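Local coordinates for protein inositol-1,4,5-trisphosphate 5-phosphatase 1 (Schizosaccharomyces pombe, PDB 1I9Z) that removes the 5-phosphate from soluble and lipid inositol phosphates, including inositol 1,4,5-trisphosphate and phosphatidylinositol 4,5-bisphosphate, and so controls phosphoinositide levels in membrane trafficking and signalling, at residues Phe197-Val203 with Arg288-Val292; Ser126-Gly132 with Ala150-Glu156. All blocks are in the same frame, centred on the assembly; numbering follows the deposited sequence.

Contact 1: Phe197-Val203 with Arg288-Val292; sequences FNHDYVV and RGELV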
loop_
_atom_site.group_PDB
_atom_site.type_symbol
_atom_site.label_atom_id
_atom_site.label_comp_id
_atom_site.label_asym_id
_atom_site.label_seq_id
_atom_site.Cartn_x
_atom_site.Cartn_y
_atom_site.Cartn_z
ATOM N N PHE A 197 -3.397 -11.832 -3.043
ATOM C CA PHE A 197 -4.559 -11.492 -3.840
ATOM C C PHE A 197 -5.887 -11.813 -3.233
ATOM O O PHE A 197 -6.921 -11.241 -3.630
ATOM C CB PHE A 197 -4.435 -12.134 -5.232
ATOM C CG PHE A 197 -3.196 -11.692 -5.975
ATOM C CD1 PHE A 197 -2.074 -12.523 -6.046
ATOM C CD2 PHE A 197 -3.129 -10.417 -6.539
ATOM C CE1 PHE A 197 -0.899 -12.106 -6.660
ATOM C CE2 PHE A 197 -1.962 -9.969 -7.166
ATOM C CZ PHE A 197 -0.840 -10.817 -7.227
ATOM N N ASN A 198 -5.853 -12.687 -2.223
ATOM C CA ASN A 198 -7.039 -13.128 -1.523
ATOM C C ASN A 198 -7.533 -12.072 -0.525
ATOM O O ASN A 198 -7.727 -12.429 0.633
ATOM C CB ASN A 198 -6.704 -14.420 -0.729
ATOM C CG ASN A 198 -6.199 -15.601 -1.622
ATOM O OD1 ASN A 198 -5.338 -16.444 -1.174
ATOM N ND2 ASN A 198 -6.750 -15.706 -2.846
ATOM N N HIS A 199 -7.716 -10.808 -0.959
ATOM C CA HIS A 199 -8.167 -9.692 -0.150
ATOM C C HIS A 199 -9.078 -8.745 -0.927
ATOM O O HIS A 199 -8.902 -8.590 -2.142
ATOM C CB HIS A 199 -6.950 -8.859 0.305
ATOM C CG HIS A 199 -6.019 -9.628 1.196
ATOM N ND1 HIS A 199 -4.999 -10.418 0.720
ATOM C CD2 HIS A 199 -6.080 -9.853 2.526
ATOM C CE1 HIS A 199 -4.474 -11.117 1.720
ATOM N NE2 HIS A 199 -5.121 -10.795 2.828
ATOM N N ASP A 200 -9.978 -8.075 -0.224
ATOM C CA ASP A 200 -10.831 -7.042 -0.845
ATOM C C ASP A 200 -9.998 -5.854 -1.334
ATOM O O ASP A 200 -10.251 -5.313 -2.427
ATOM C CB ASP A 200 -11.858 -6.557 0.167
ATOM C CG ASP A 200 -12.737 -7.698 0.618
ATOM O OD1 ASP A 200 -13.489 -8.219 -0.243
ATOM O OD2 ASP A 200 -12.611 -8.150 1.768
ATOM N N TYR A 201 -9.017 -5.434 -0.519
ATOM C CA TYR A 201 -8.161 -4.303 -0.877
ATOM C C TYR A 201 -6.682 -4.665 -0.724
ATOM O O TYR A 201 -6.288 -5.262 0.299
ATOM C CB TYR A 201 -8.471 -3.108 0.052
ATOM C CG TYR A 201 -9.932 -2.738 0.132
ATOM C CD1 TYR A 201 -10.555 -2.591 1.361
ATOM C CD2 TYR A 201 -10.671 -2.468 -1.040
ATOM C CE1 TYR A 201 -11.876 -2.180 1.475
ATOM C CE2 TYR A 201 -11.986 -2.062 -0.965
ATOM C CZ TYR A 201 -12.594 -1.917 0.288
ATOM O OH TYR A 201 -13.906 -1.539 0.389
ATOM N N VAL A 202 -5.851 -4.304 -1.713
ATOM C CA VAL A 202 -4.419 -4.561 -1.618
ATOM C C VAL A 202 -3.713 -3.242 -2.001
ATOM O O VAL A 202 -4.076 -2.633 -3.036
ATOM C CB VAL A 202 -3.956 -5.629 -2.650
ATOM C CG1 VAL A 202 -2.431 -5.824 -2.510
ATOM C CG2 VAL A 202 -4.702 -6.966 -2.462
ATOM N N VAL A 203 -2.718 -2.799 -1.231
ATOM C CA VAL A 203 -1.980 -1.567 -1.605
ATOM C C VAL A 203 -0.559 -2.039 -1.621
ATOM O O VAL A 203 -0.080 -2.641 -0.630
ATOM C CB VAL A 203 -2.128 -0.391 -0.590
ATOM C CG1 VAL A 203 -1.235 0.789 -1.031
ATOM C CG2 VAL A 203 -3.581 0.074 -0.555
ATOM N N ARG A 288 -5.268 -2.151 -5.497
ATOM C CA ARG A 288 -6.077 -3.089 -6.233
ATOM C C ARG A 288 -7.314 -3.322 -5.384
ATOM O O ARG A 288 -7.219 -3.484 -4.153
ATOM C CB ARG A 288 -5.309 -4.371 -6.472
ATOM C CG ARG A 288 -6.124 -5.304 -7.319
ATOM C CD ARG A 288 -5.836 -6.753 -7.134
ATOM N NE ARG A 288 -4.984 -7.278 -8.177
ATOM C CZ ARG A 288 -5.072 -8.504 -8.712
ATOM N NH1 ARG A 288 -6.007 -9.378 -8.322
ATOM N NH2 ARG A 288 -4.178 -8.869 -9.620
ATOM N N GLY A 289 -8.483 -3.308 -6.025
ATOM C CA GLY A 289 -9.718 -3.470 -5.277
ATOM C C GLY A 289 -10.424 -2.134 -5.201
ATOM O O GLY A 289 -9.845 -1.072 -5.594
ATOM N N GLU A 290 -11.640 -2.150 -4.650
ATOM C CA GLU A 290 -12.475 -0.955 -4.595
ATOM C C GLU A 290 -12.235 0.130 -3.565
ATOM O O GLU A 290 -13.176 0.664 -3.007
ATOM C CB GLU A 290 -13.984 -1.337 -4.579
ATOM C CG GLU A 290 -14.434 -2.250 -5.733
ATOM C CD GLU A 290 -13.899 -1.842 -7.125
ATOM O OE1 GLU A 290 -14.007 -0.646 -7.526
ATOM O OE2 GLU A 290 -13.377 -2.742 -7.842
ATOM N N LEU A 291 -10.975 0.516 -3.374
ATOM C CA LEU A 291 -10.660 1.611 -2.479
ATOM C C LEU A 291 -11.084 2.887 -3.178
ATOM O O LEU A 291 -11.141 2.909 -4.402
ATOM C CB LEU A 291 -9.134 1.697 -2.241
ATOM C CG LEU A 291 -8.589 0.605 -1.336
ATOM C CD1 LEU A 291 -7.029 0.696 -1.241
ATOM C CD2 LEU A 291 -9.251 0.804 0.055
ATOM N N VAL A 292 -11.368 3.941 -2.427
ATOM C CA VAL A 292 -11.665 5.240 -3.051
ATOM C C VAL A 292 -10.414 6.086 -2.802
ATOM O O VAL A 292 -10.134 6.461 -1.675
ATOM C CB VAL A 292 -12.884 5.916 -2.399
ATOM C CG1 VAL A 292 -13.077 7.335 -3.007
ATOM C CG2 VAL A 292 -14.139 5.032 -2.632
HETATM O O HOH W 1 -12.522 -4.808 -3.803
HETATM O O HOH W 2 -13.888 1.740 -0.432
#
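Strand 283-288 ends here at one edge of the five-stranded sheet in the DNase I-like β-sandwich of the catalytic inositol polyphosphate 5-phosphatase domain, and the chain turns away from its neighbour, strand 201-205, toward the second sheet. The pairing is antiparallel and rests on one hydrogen-bonded pair, V202 with R288: V202 N donates to R288 O at 2.9 Å (163° at the hydrogen) and R288 N to V202 O at 2.8 Å. R288 CB lies 4.2 Å from V202 CB on the same face. Further out, F197 CE2 lies over one face of the guanidinium, 3.5 Å from R288 NH2; the same NH2 is hydrogen-bonded to P248 O. G289 follows with phi/psi of 106/174, which calls for glycine, and an ideal CB would lie 2.1 Å from D200 O, a clash; instead G289 CA makes a CA-H...O contact of 3.4 Å with D200 O. E290 centres an inverse gamma turn; E290 N is 4.1 Å from D200 O, and a water bridges the two, accepting from E290 N at 2.9 Å and donating to D200 O at 2.7 Å. L291 then enters the space between the two sheets, touching Y313 and A315 of strand 309-320, while Y201 OH is hydrogen-bonded to N316 O of that strand. L291 CD1 reaches V203 CG2 at 3.6 Å, and its other methyl makes a CH-pi contact with the face of the Y201 ring: L291 CD2 sits 3.7 Å from the centroid, 16° off the ring normal.

Contact 2: Ser126-Gly132 with Ala150-Glu156; sequences SIKNVEG and AIRFDYE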
loop_
_atom_site.group_PDB
_atom_site.type_symbol
_atom_site.label_atom_id
_atom_site.label_comp_id
_atom_site.label_asym_id
_atom_site.label_seq_id
_atom_site.Cartn_x
_atom_site.Cartn_y
_atom_site.Cartn_z
ATOM N N SER A 126 -11.916 -4.166 15.996
ATOM C CA SER A 126 -12.379 -4.568 14.667
ATOM C C SER A 126 -11.318 -5.312 13.893
ATOM O O SER A 126 -11.636 -5.989 12.936
ATOM C CB SER A 126 -12.748 -3.328 13.809
ATOM O OG SER A 126 -13.877 -2.620 14.288
ATOM N N ILE A 127 -10.069 -5.244 14.347
ATOM C CA ILE A 127 -8.953 -5.832 13.566
ATOM C C ILE A 127 -8.582 -7.220 14.009
ATOM O O ILE A 127 -8.303 -7.429 15.199
ATOM C CB ILE A 127 -7.749 -4.863 13.626
ATOM C CG1 ILE A 127 -8.126 -3.597 12.810
ATOM C CG2 ILE A 127 -6.485 -5.554 13.016
ATOM C CD1 ILE A 127 -7.135 -2.402 12.916
ATOM N N LYS A 128 -8.614 -8.177 13.079
ATOM C CA LYS A 128 -8.354 -9.553 13.427
ATOM C C LYS A 128 -7.508 -10.260 12.363
ATOM O O LYS A 128 -7.383 -9.752 11.234
ATOM C CB LYS A 128 -9.702 -10.296 13.562
ATOM C CG LYS A 128 -10.634 -9.712 14.678
ATOM C CD LYS A 128 -10.222 -10.229 16.069
ATOM C CE LYS A 128 -10.945 -9.465 17.235
ATOM N NZ LYS A 128 -10.257 -8.103 17.446
ATOM N N ASN A 129 -6.948 -11.421 12.737
ATOM C CA ASN A 129 -6.167 -12.243 11.806
ATOM C C ASN A 129 -4.997 -11.486 11.135
ATOM O O ASN A 129 -4.740 -11.616 9.898
ATOM C CB ASN A 129 -7.102 -12.814 10.732
ATOM C CG ASN A 129 -8.360 -13.456 11.349
ATOM O OD1 ASN A 129 -8.232 -14.250 12.272
ATOM N ND2 ASN A 129 -9.567 -13.091 10.851
ATOM N N VAL A 130 -4.264 -10.724 11.948
ATOM C CA VAL A 130 -3.126 -10.013 11.438
ATOM C C VAL A 130 -2.002 -11.019 11.149
ATOM O O VAL A 130 -1.616 -11.814 12.038
ATOM C CB VAL A 130 -2.598 -8.993 12.463
ATOM C CG1 VAL A 130 -1.419 -8.287 11.893
ATOM C CG2 VAL A 130 -3.697 -7.983 12.898
ATOM N N GLU A 131 -1.458 -10.980 9.916
ATOM C CA GLU A 131 -0.383 -11.863 9.520
ATOM C C GLU A 131 0.672 -11.095 8.785
ATOM O O GLU A 131 0.367 -10.055 8.165
ATOM C CB GLU A 131 -0.894 -13.005 8.628
ATOM C CG GLU A 131 -1.984 -13.823 9.385
ATOM C CD GLU A 131 -2.684 -14.892 8.528
ATOM O OE1 GLU A 131 -2.368 -15.032 7.353
ATOM O OE2 GLU A 131 -3.587 -15.567 9.044
ATOM N N GLY A 132 1.915 -11.557 8.864
ATOM C CA GLY A 132 2.945 -10.850 8.121
ATOM C C GLY A 132 3.899 -11.808 7.464
ATOM O O GLY A 132 4.022 -12.976 7.906
ATOM N N ALA A 150 5.210 -7.622 3.814
ATOM C CA ALA A 150 3.767 -7.522 3.762
ATOM C C ALA A 150 3.036 -7.863 5.091
ATOM O O ALA A 150 3.477 -8.747 5.869
ATOM C CB ALA A 150 3.225 -8.452 2.587
ATOM N N ILE A 151 1.990 -7.091 5.372
ATOM C CA ILE A 151 1.128 -7.346 6.521
ATOM C C ILE A 151 -0.341 -7.254 6.027
ATOM O O ILE A 151 -0.703 -6.318 5.304
ATOM C CB ILE A 151 1.388 -6.302 7.622
ATOM C CG1 ILE A 151 2.839 -6.516 8.160
ATOM C CG2 ILE A 151 0.336 -6.493 8.733
ATOM C CD1 ILE A 151 3.392 -5.236 8.981
ATOM N N ARG A 152 -1.165 -8.221 6.426
ATOM C CA ARG A 152 -2.569 -8.247 6.057
ATOM C C ARG A 152 -3.386 -8.412 7.343
ATOM O O ARG A 152 -2.860 -8.766 8.419
ATOM C CB ARG A 152 -2.844 -9.393 5.068
ATOM C CG ARG A 152 -2.652 -10.891 5.639
ATOM C CD ARG A 152 -3.829 -11.394 6.520
ATOM N NE ARG A 152 -5.090 -11.373 5.763
ATOM C CZ ARG A 152 -6.324 -11.372 6.284
ATOM N NH1 ARG A 152 -7.374 -11.301 5.453
ATOM N NH2 ARG A 152 -6.524 -11.476 7.610
ATOM N N PHE A 153 -4.672 -8.091 7.244
ATOM C CA PHE A 153 -5.537 -8.215 8.402
ATOM C C PHE A 153 -6.994 -8.051 7.941
ATOM O O PHE A 153 -7.281 -7.569 6.814
ATOM C CB PHE A 153 -5.174 -7.163 9.495
ATOM C CG PHE A 153 -5.261 -5.711 9.059
ATOM C CD1 PHE A 153 -6.459 -5.020 9.143
ATOM C CD2 PHE A 153 -4.137 -5.044 8.546
ATOM C CE1 PHE A 153 -6.561 -3.677 8.726
ATOM C CE2 PHE A 153 -4.202 -3.703 8.124
ATOM C CZ PHE A 153 -5.406 -3.006 8.209
ATOM N N ASP A 154 -7.916 -8.449 8.805
ATOM C CA ASP A 154 -9.317 -8.242 8.453
ATOM C C ASP A 154 -9.749 -7.094 9.334
ATOM O O ASP A 154 -9.307 -6.999 10.495
ATOM C CB ASP A 154 -10.142 -9.495 8.764
ATOM C CG ASP A 154 -9.780 -10.604 7.894
ATOM O OD1 ASP A 154 -9.847 -10.398 6.673
ATOM O OD2 ASP A 154 -9.400 -11.686 8.371
ATOM N N TYR A 155 -10.551 -6.193 8.764
ATOM C CA TYR A 155 -11.148 -5.080 9.504
ATOM C C TYR A 155 -12.646 -5.469 9.407
ATOM O O TYR A 155 -13.302 -5.368 8.349
ATOM C CB TYR A 155 -10.826 -3.728 8.890
ATOM C CG TYR A 155 -11.258 -2.587 9.785
ATOM C CD1 TYR A 155 -10.310 -1.734 10.357
ATOM C CD2 TYR A 155 -12.613 -2.351 10.060
ATOM C CE1 TYR A 155 -10.676 -0.689 11.159
ATOM C CE2 TYR A 155 -13.008 -1.280 10.889
ATOM C CZ TYR A 155 -12.030 -0.465 11.432
ATOM O OH TYR A 155 -12.351 0.565 12.263
ATOM N N GLU A 156 -13.161 -5.929 10.549
ATOM C CA GLU A 156 -14.496 -6.525 10.584
ATOM C C GLU A 156 -14.431 -7.649 9.537
ATOM O O GLU A 156 -13.508 -8.462 9.589
ATOM C CB GLU A 156 -15.588 -5.493 10.290
ATOM C CG GLU A 156 -15.746 -4.432 11.376
ATOM C CD GLU A 156 -16.114 -4.939 12.802
ATOM O OE1 GLU A 156 -16.469 -6.107 13.023
ATOM O OE2 GLU A 156 -16.022 -4.119 13.724
HETATM O O HOH W 3 -12.055 -8.618 11.791
#
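This is the pairing of two adjacent antiparallel strands, the arms of the hairpin formed by strands 127-136 and 147-155, at an edge of the five-stranded sheet. Over the short segments the axes approach to 4.7 Å at 172°. Five backbone hydrogen bonds set the register: E156 N to S126 O (2.8 Å), K128 N to D154 O (2.9 Å), D154 N to K128 O (2.8 Å), E131 N to R152 O and R152 N to E131 O (both 3.0 Å). Between the hydrogen-bonded pairs K128-D154 and E131-R152 the register slips by one, a β bulge in which N129 and V130 both fall beside F153. N129 takes left-handed backbone angles (55/45), and polar side chains fill in around it: R152 NH2 donates to N129 O at 2.9 Å, N129 ND2 donates to D154 OD2 at 2.9 Å, and a salt bridge joins R152 NH1 to D154 OD1 at 2.9 Å. At the open end of the ladder, S126 OG donates to E156 OE2 at 2.7 Å, while S126 CB lies over the Y155 ring face, 3.8 Å from its centroid and 21° off the normal, a CH-pi contact. I127 CG1 packs against Y155 CD1 at 3.8 Å. The face carrying I127, I151 and Y155 meets strands 113-120 and 309-320 of the other sheet, through C119, L115, I117 and I317. On the face of E131 and R152, F190 and R194 follow helix 174-187, R194 forming a salt bridge with E131; strand 158-166 continues the sheet beside 150-155.

From the N terminus, contact 2 comes first: it closes the 17-residue span between 126-132 and 150-156, a local hairpin. The chain then adds strand 158-166, runs through helix 174-187 and returns through the loop at 197-200 into strand 201-205, parallel to 158-166. Contact 1 closes a far longer loop, 84 residues holding helices 216-224, 228-232 and 236-242 and the inositol bisphosphate pocket residues R211, Y261, K262 and R277. The two closures are in series, neither nested nor crossed. They bind opposite edge strands, 127-136 and 283-288, into one five-stranded sheet. With centres about 13 Å apart they also touch, H199 NE2 lying 3.0 Å from R152 NE, a probable hydrogen bond.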